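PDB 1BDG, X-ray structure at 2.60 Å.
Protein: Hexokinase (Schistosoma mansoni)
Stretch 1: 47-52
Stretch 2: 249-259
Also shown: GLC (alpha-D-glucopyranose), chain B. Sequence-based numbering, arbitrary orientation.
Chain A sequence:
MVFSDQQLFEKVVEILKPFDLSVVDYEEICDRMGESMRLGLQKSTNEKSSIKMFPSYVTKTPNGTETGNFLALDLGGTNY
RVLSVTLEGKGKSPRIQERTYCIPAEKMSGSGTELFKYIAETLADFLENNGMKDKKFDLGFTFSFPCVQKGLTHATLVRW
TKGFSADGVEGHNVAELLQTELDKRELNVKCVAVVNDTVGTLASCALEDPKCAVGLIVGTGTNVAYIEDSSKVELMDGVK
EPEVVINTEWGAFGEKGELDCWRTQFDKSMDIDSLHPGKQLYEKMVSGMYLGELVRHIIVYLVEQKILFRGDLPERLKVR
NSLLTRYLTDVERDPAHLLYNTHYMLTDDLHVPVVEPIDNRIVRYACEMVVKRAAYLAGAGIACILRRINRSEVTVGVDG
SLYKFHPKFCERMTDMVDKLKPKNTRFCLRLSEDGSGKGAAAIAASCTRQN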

ATOM      1  N   GLU A  47     -20.894   8.738  -0.241  1.00 22.38           N
ATOM      2  CA  GLU A  47     -20.365  10.036   0.146  1.00 22.51           C
ATOM      3  C   GLU A  47     -20.329  10.260   1.663  1.00 21.63           C
ATOM      4  O   GLU A  47     -19.895  11.306   2.128  1.00 21.90           O
ATOM      5  CB  GLU A  47     -21.190  11.129  -0.536  1.00 24.79           C
ATOM      6  CG  GLU A  47     -20.641  12.553  -0.412  1.00 30.26           C
ATOM      7  CD  GLU A  47     -21.620  13.582  -0.947  1.00 32.91           C
ATOM      8  OE1 GLU A  47     -22.535  13.966  -0.187  1.00 34.48           O
ATOM      9  OE2 GLU A  47     -21.497  13.983  -2.130  1.00 34.00           O
ATOM     10  N   LYS A  48     -20.809   9.306   2.442  1.00 20.46           N
ATOM     11  CA  LYS A  48     -20.763   9.477   3.880  1.00 20.05           C
ATOM     12  C   LYS A  48     -19.970   8.331   4.493  1.00 21.33           C
ATOM     13  O   LYS A  48     -20.065   8.078   5.700  1.00 21.73           O
ATOM     14  CB  LYS A  48     -22.174   9.546   4.472  1.00 21.55           C
ATOM     15  N   SER A  49     -19.207   7.630   3.650  1.00 19.96           N
ATOM     16  CA  SER A  49     -18.380   6.514   4.093  1.00 19.14           C
ATOM     17  C   SER A  49     -16.928   6.797   3.767  1.00 18.05           C
ATOM     18  O   SER A  49     -16.625   7.419   2.740  1.00 19.53           O
ATOM     19  CB  SER A  49     -18.766   5.226   3.388  1.00 20.83           C
ATOM     20  OG  SER A  49     -17.730   4.266   3.539  1.00 21.63           O
ATOM     21  N   SER A  50     -16.030   6.315   4.621  1.00 14.78           N
ATOM     22  CA  SER A  50     -14.621   6.522   4.390  1.00 13.80           C
ATOM     23  C   SER A  50     -14.099   5.549   3.344  1.00 15.55           C
ATOM     24  O   SER A  50     -13.164   5.877   2.598  1.00 15.90           O
ATOM     25  CB  SER A  50     -13.834   6.421   5.685  1.00 12.80           C
ATOM     26  OG  SER A  50     -14.074   5.196   6.336  1.00 15.97           O
ATOM     27  N   ILE A  51     -14.706   4.366   3.256  1.00 13.32           N
ATOM     28  CA  ILE A  51     -14.265   3.393   2.259  1.00 14.02           C
ATOM     29  C   ILE A  51     -15.013   3.576   0.946  1.00 14.52           C
ATOM     30  O   ILE A  51     -16.116   3.057   0.759  1.00 14.68           O
ATOM     31  CB  ILE A  51     -14.322   1.946   2.778  1.00 11.67           C
ATOM     32  CG1 ILE A  51     -13.338   1.799   3.939  1.00  9.34           C
ATOM     33  CG2 ILE A  51     -13.999   0.974   1.648  1.00  8.37           C
ATOM     34  CD1 ILE A  51     -13.130   0.384   4.430  1.00 10.04           C
ATOM     35  N   LYS A  52     -14.348   4.272   0.024  1.00 14.71           N
ATOM     36  CA  LYS A  52     -14.887   4.639  -1.289  1.00 15.75           C
ATOM     37  C   LYS A  52     -15.343   3.592  -2.284  1.00 17.17           C
ATOM     38  O   LYS A  52     -16.194   3.900  -3.119  1.00 18.82           O
ATOM     39  CB  LYS A  52     -13.950   5.612  -1.983  1.00 14.16           C
ATOM     40  CG  LYS A  52     -13.793   6.903  -1.219  1.00 17.53           C
ATOM     41  CD  LYS A  52     -15.112   7.617  -1.120  1.00 17.71           C
ATOM     42  CE  LYS A  52     -15.245   8.337   0.185  1.00 18.08           C
ATOM     43  NZ  LYS A  52     -16.644   8.809   0.341  1.00 20.93           N
ATOM     44  N   GLU A 249      -9.763   0.950  -1.448  1.00 20.73           N
ATOM     45  CA  GLU A 249      -9.096   2.175  -1.027  1.00 19.66           C
ATOM     46  C   GLU A 249      -9.396   2.332   0.476  1.00 18.99           C
ATOM     47  O   GLU A 249      -9.863   3.376   0.946  1.00 18.03           O
ATOM     48  CB  GLU A 249      -9.605   3.345  -1.870  1.00 20.35           C
ATOM     49  CG  GLU A 249      -8.664   4.542  -1.962  1.00 23.72           C
ATOM     50  CD  GLU A 249      -7.293   4.227  -2.555  1.00 22.46           C
ATOM     51  OE1 GLU A 249      -7.198   3.888  -3.753  1.00 20.79           O
ATOM     52  OE2 GLU A 249      -6.298   4.361  -1.818  1.00 23.60           O
ATOM     53  N   TRP A 250      -9.090   1.254   1.207  1.00 18.04           N
ATOM     54  CA  TRP A 250      -9.305   1.135   2.646  1.00 17.21           C
ATOM     55  C   TRP A 250      -8.338   1.913   3.523  1.00 20.76           C
ATOM     56  O   TRP A 250      -8.484   1.942   4.751  1.00 20.62           O
ATOM     57  CB  TRP A 250      -9.319  -0.347   3.066  1.00 16.19           C
ATOM     58  CG  TRP A 250      -7.972  -1.082   3.097  1.00 13.80           C
ATOM     59  CD1 TRP A 250      -6.722  -0.528   3.050  1.00 12.53           C
ATOM     60  CD2 TRP A 250      -7.771  -2.496   3.238  1.00 11.43           C
ATOM     61  NE1 TRP A 250      -5.766  -1.501   3.156  1.00 11.48           N
ATOM     62  CE2 TRP A 250      -6.377  -2.718   3.273  1.00 12.84           C
ATOM     63  CE3 TRP A 250      -8.635  -3.590   3.346  1.00 10.82           C
ATOM     64  CZ2 TRP A 250      -5.821  -4.002   3.414  1.00 10.98           C
ATOM     65  CZ3 TRP A 250      -8.082  -4.867   3.489  1.00 10.24           C
ATOM     66  CH2 TRP A 250      -6.689  -5.059   3.522  1.00 10.51           C
ATOM     67  N   GLY A 251      -7.304   2.482   2.918  1.00 19.72           N
ATOM     68  CA  GLY A 251      -6.372   3.266   3.701  1.00 19.26           C
ATOM     69  C   GLY A 251      -7.163   4.375   4.371  1.00 18.37           C
ATOM     70  O   GLY A 251      -6.825   4.835   5.463  1.00 19.71           O
ATOM     71  N   ALA A 252      -8.243   4.789   3.724  1.00 17.58           N
ATOM     72  CA  ALA A 252      -9.086   5.842   4.260  1.00 16.50           C
ATOM     73  C   ALA A 252      -9.976   5.432   5.427  1.00 14.90           C
ATOM     74  O   ALA A 252     -10.675   6.278   5.965  1.00 15.71           O
ATOM     75  CB  ALA A 252      -9.918   6.459   3.157  1.00 15.70           C
ATOM     76  N   PHE A 253      -9.969   4.167   5.834  1.00 14.73           N
ATOM     77  CA  PHE A 253     -10.818   3.758   6.955  1.00 14.27           C
ATOM     78  C   PHE A 253     -10.429   4.580   8.175  1.00 13.78           C
ATOM     79  O   PHE A 253      -9.290   4.982   8.319  1.00 12.16           O
ATOM     80  CB  PHE A 253     -10.704   2.252   7.253  1.00 14.00           C
ATOM     81  CG  PHE A 253     -11.737   1.733   8.241  1.00 14.92           C
ATOM     82  CD1 PHE A 253     -13.091   2.049   8.099  1.00 14.05           C
ATOM     83  CD2 PHE A 253     -11.358   0.892   9.291  1.00 17.50           C
ATOM     84  CE1 PHE A 253     -14.060   1.536   8.978  1.00 15.47           C
ATOM     85  CE2 PHE A 253     -12.328   0.366  10.193  1.00 18.73           C
ATOM     86  CZ  PHE A 253     -13.684   0.692  10.025  1.00 16.94           C
ATOM     87  N   GLY A 254     -11.397   4.851   9.035  1.00 14.14           N
ATOM     88  CA  GLY A 254     -11.133   5.651  10.207  1.00 12.91           C
ATOM     89  C   GLY A 254     -11.395   7.128   9.973  1.00 13.48           C
ATOM     90  O   GLY A 254     -11.522   7.874  10.937  1.00 13.25           O
ATOM     91  N   GLU A 255     -11.491   7.551   8.713  1.00 13.50           N
ATOM     92  CA  GLU A 255     -11.735   8.956   8.385  1.00 15.31           C
ATOM     93  C   GLU A 255     -13.054   9.521   8.900  1.00 16.35           C
ATOM     94  O   GLU A 255     -13.255  10.733   8.878  1.00 18.59           O
ATOM     95  CB  GLU A 255     -11.587   9.229   6.879  1.00 14.57           C
ATOM     96  CG  GLU A 255     -10.144   9.139   6.379  1.00 13.19           C
ATOM     97  CD  GLU A 255      -9.922   9.659   4.964  1.00 13.48           C
ATOM     98  OE1 GLU A 255     -10.856  10.059   4.254  1.00 16.41           O
ATOM     99  OE2 GLU A 255      -8.772   9.684   4.544  1.00 14.19           O
ATOM    100  N   LYS A 256     -13.953   8.649   9.346  1.00 15.52           N
ATOM    101  CA  LYS A 256     -15.235   9.073   9.913  1.00 14.18           C
ATOM    102  C   LYS A 256     -15.335   8.679  11.389  1.00 14.61           C
ATOM    103  O   LYS A 256     -16.434   8.499  11.909  1.00 15.73           O
ATOM    104  CB  LYS A 256     -16.409   8.435   9.189  1.00 16.32           C
ATOM    105  CG  LYS A 256     -16.482   8.686   7.722  1.00 17.35           C
ATOM    106  CD  LYS A 256     -17.226   9.934   7.401  1.00 15.04           C
ATOM    107  CE  LYS A 256     -17.458   9.970   5.910  1.00 19.30           C
ATOM    108  NZ  LYS A 256     -16.167   9.909   5.156  1.00 19.47           N
ATOM    109  N   GLY A 257     -14.192   8.483  12.038  1.00 14.96           N
ATOM    110  CA  GLY A 257     -14.163   8.146  13.450  1.00 13.88           C
ATOM    111  C   GLY A 257     -14.340   6.698  13.822  1.00 15.83           C
ATOM    112  O   GLY A 257     -14.508   6.388  15.008  1.00 17.02           O
ATOM    113  N   GLU A 258     -14.215   5.802  12.841  1.00 17.62           N
ATOM    114  CA  GLU A 258     -14.383   4.358  13.066  1.00 16.68           C
ATOM    115  C   GLU A 258     -13.278   3.668  13.873  1.00 17.29           C
ATOM    116  O   GLU A 258     -13.517   2.655  14.524  1.00 18.89           O
ATOM    117  CB  GLU A 258     -14.589   3.609  11.739  1.00 16.39           C
ATOM    118  CG  GLU A 258     -15.713   4.116  10.844  1.00 13.42           C
ATOM    119  CD  GLU A 258     -15.221   5.066   9.776  1.00 14.22           C
ATOM    120  OE1 GLU A 258     -14.294   5.832  10.055  1.00 18.23           O
ATOM    121  OE2 GLU A 258     -15.747   5.063   8.648  1.00 16.69           O
ATOM    122  N   LEU A 259     -12.070   4.200  13.851  1.00 16.26           N
ATOM    123  CA  LEU A 259     -10.991   3.574  14.607  1.00 17.11           C
ATOM    124  C   LEU A 259     -10.579   4.412  15.817  1.00 18.35           C
ATOM    125  O   LEU A 259      -9.502   4.197  16.394  1.00 18.07           O
ATOM    126  CB  LEU A 259      -9.784   3.330  13.704  1.00 13.73           C
ATOM    127  CG  LEU A 259     -10.027   2.401  12.521  1.00 13.84           C
ATOM    128  CD1 LEU A 259      -8.817   2.395  11.603  1.00  9.47           C
ATOM    129  CD2 LEU A 259     -10.359   1.005  13.026  1.00 12.21           C
TER
HETATM  130  C1  GLC B 501      -2.146   4.221  -1.009  1.00 16.07           C
HETATM  131  C2  GLC B 501      -2.960   4.653  -2.229  1.00 14.99           C
HETATM  132  C3  GLC B 501      -3.677   3.458  -2.814  1.00 14.22           C
HETATM  133  C4  GLC B 501      -2.672   2.366  -3.135  1.00 13.69           C
HETATM  134  C5  GLC B 501      -1.908   2.005  -1.880  1.00 10.91           C
HETATM  135  C6  GLC B 501      -0.837   0.962  -2.140  1.00 12.85           C
HETATM  136  O1  GLC B 501      -3.017   3.654  -0.089  1.00 18.87           O
HETATM  137  O2  GLC B 501      -3.925   5.638  -1.864  1.00 13.02           O
HETATM  138  O3  GLC B 501      -4.365   3.830  -4.000  1.00 14.67           O
HETATM  139  O4  GLC B 501      -3.337   1.236  -3.645  1.00 13.59           O
HETATM  140  O5  GLC B 501      -1.246   3.169  -1.381  1.00 12.68           O
HETATM  141  O6  GLC B 501       0.362   1.556  -2.590  1.00 11.31           O

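The contact between residues 47-52 and 249-259 is small, burying 433 Å² summed over both sides, and it is centred on Ser50, which has the largest covered area of any residue here. Neither stretch pairs as a strand with the other; side chains and turns do the joining.

The clear hydrogen bond between them is made by Ser50. Ser50, buried and with its CA-to-CB bond directed toward the second stretch, takes the p rotamer and donates from OG to OE2 of Glu258 at 2.9 Å. Serine suits the site because it brings a donor on a very short side chain: its CB lies 3.2 Å from Ala252 O and 3.8 Å from Glu255 CB, so the space around it is tight. The other carboxylate oxygen of Glu258 is also used, since Lys256 N donates to Glu258 OE1 at 2.9 Å. Glu258 therefore links the backbone of its own loop to the serine across the interface.

The surface that Ser50 meets is shaped by turns. Phe253 N bonds to Trp250 O (2.9 Å) at the short 3-10 segment, Glu255 N to Ala252 O (3.1 Å) in a type II turn, and Gly257 N to Gly254 O (3.0 Å) in a type I turn. Gly254 and Gly257 both have positive phi, with backbone angles at which a CB would be jammed against the preceding carbonyl oxygen; glycine avoids this.

Apolar packing is provided by Ile51. Its CA-to-CB bond points sideways, but the m, t rotamer brings its end nearer, placing CD1 4.0 Å from Phe253 CD1 and 4.1 Å from Trp250 CB. A branched aliphatic chain fits this buried position, where it needs no polar partner. The Phe253 ring also receives Ser50 OG at its edge, 3.7 Å from CD1.

At the more exposed margin, Lys256 lies along the first stretch. Its CE is 3.2 Å from Lys48 O, and its NZ is 3.5 Å from Ser49 O. A long, flexible chain can cover backbone here while its charged end stays near the carbonyl oxygen of Ser49. The first stretch is braced internally as well: Lys52 NZ donates to Ser49 O at 2.8 Å, and a weak bond runs from Ile51 N to Ser49 OG at 3.0 Å.

Glu249 turns its side-chain end away from the first stretch and accepts hydrogen bonds from glucose, O3 to OE1 at 2.8 Å and O2 to OE2 at 2.7 Å, as befits a hexokinase binding its sugar.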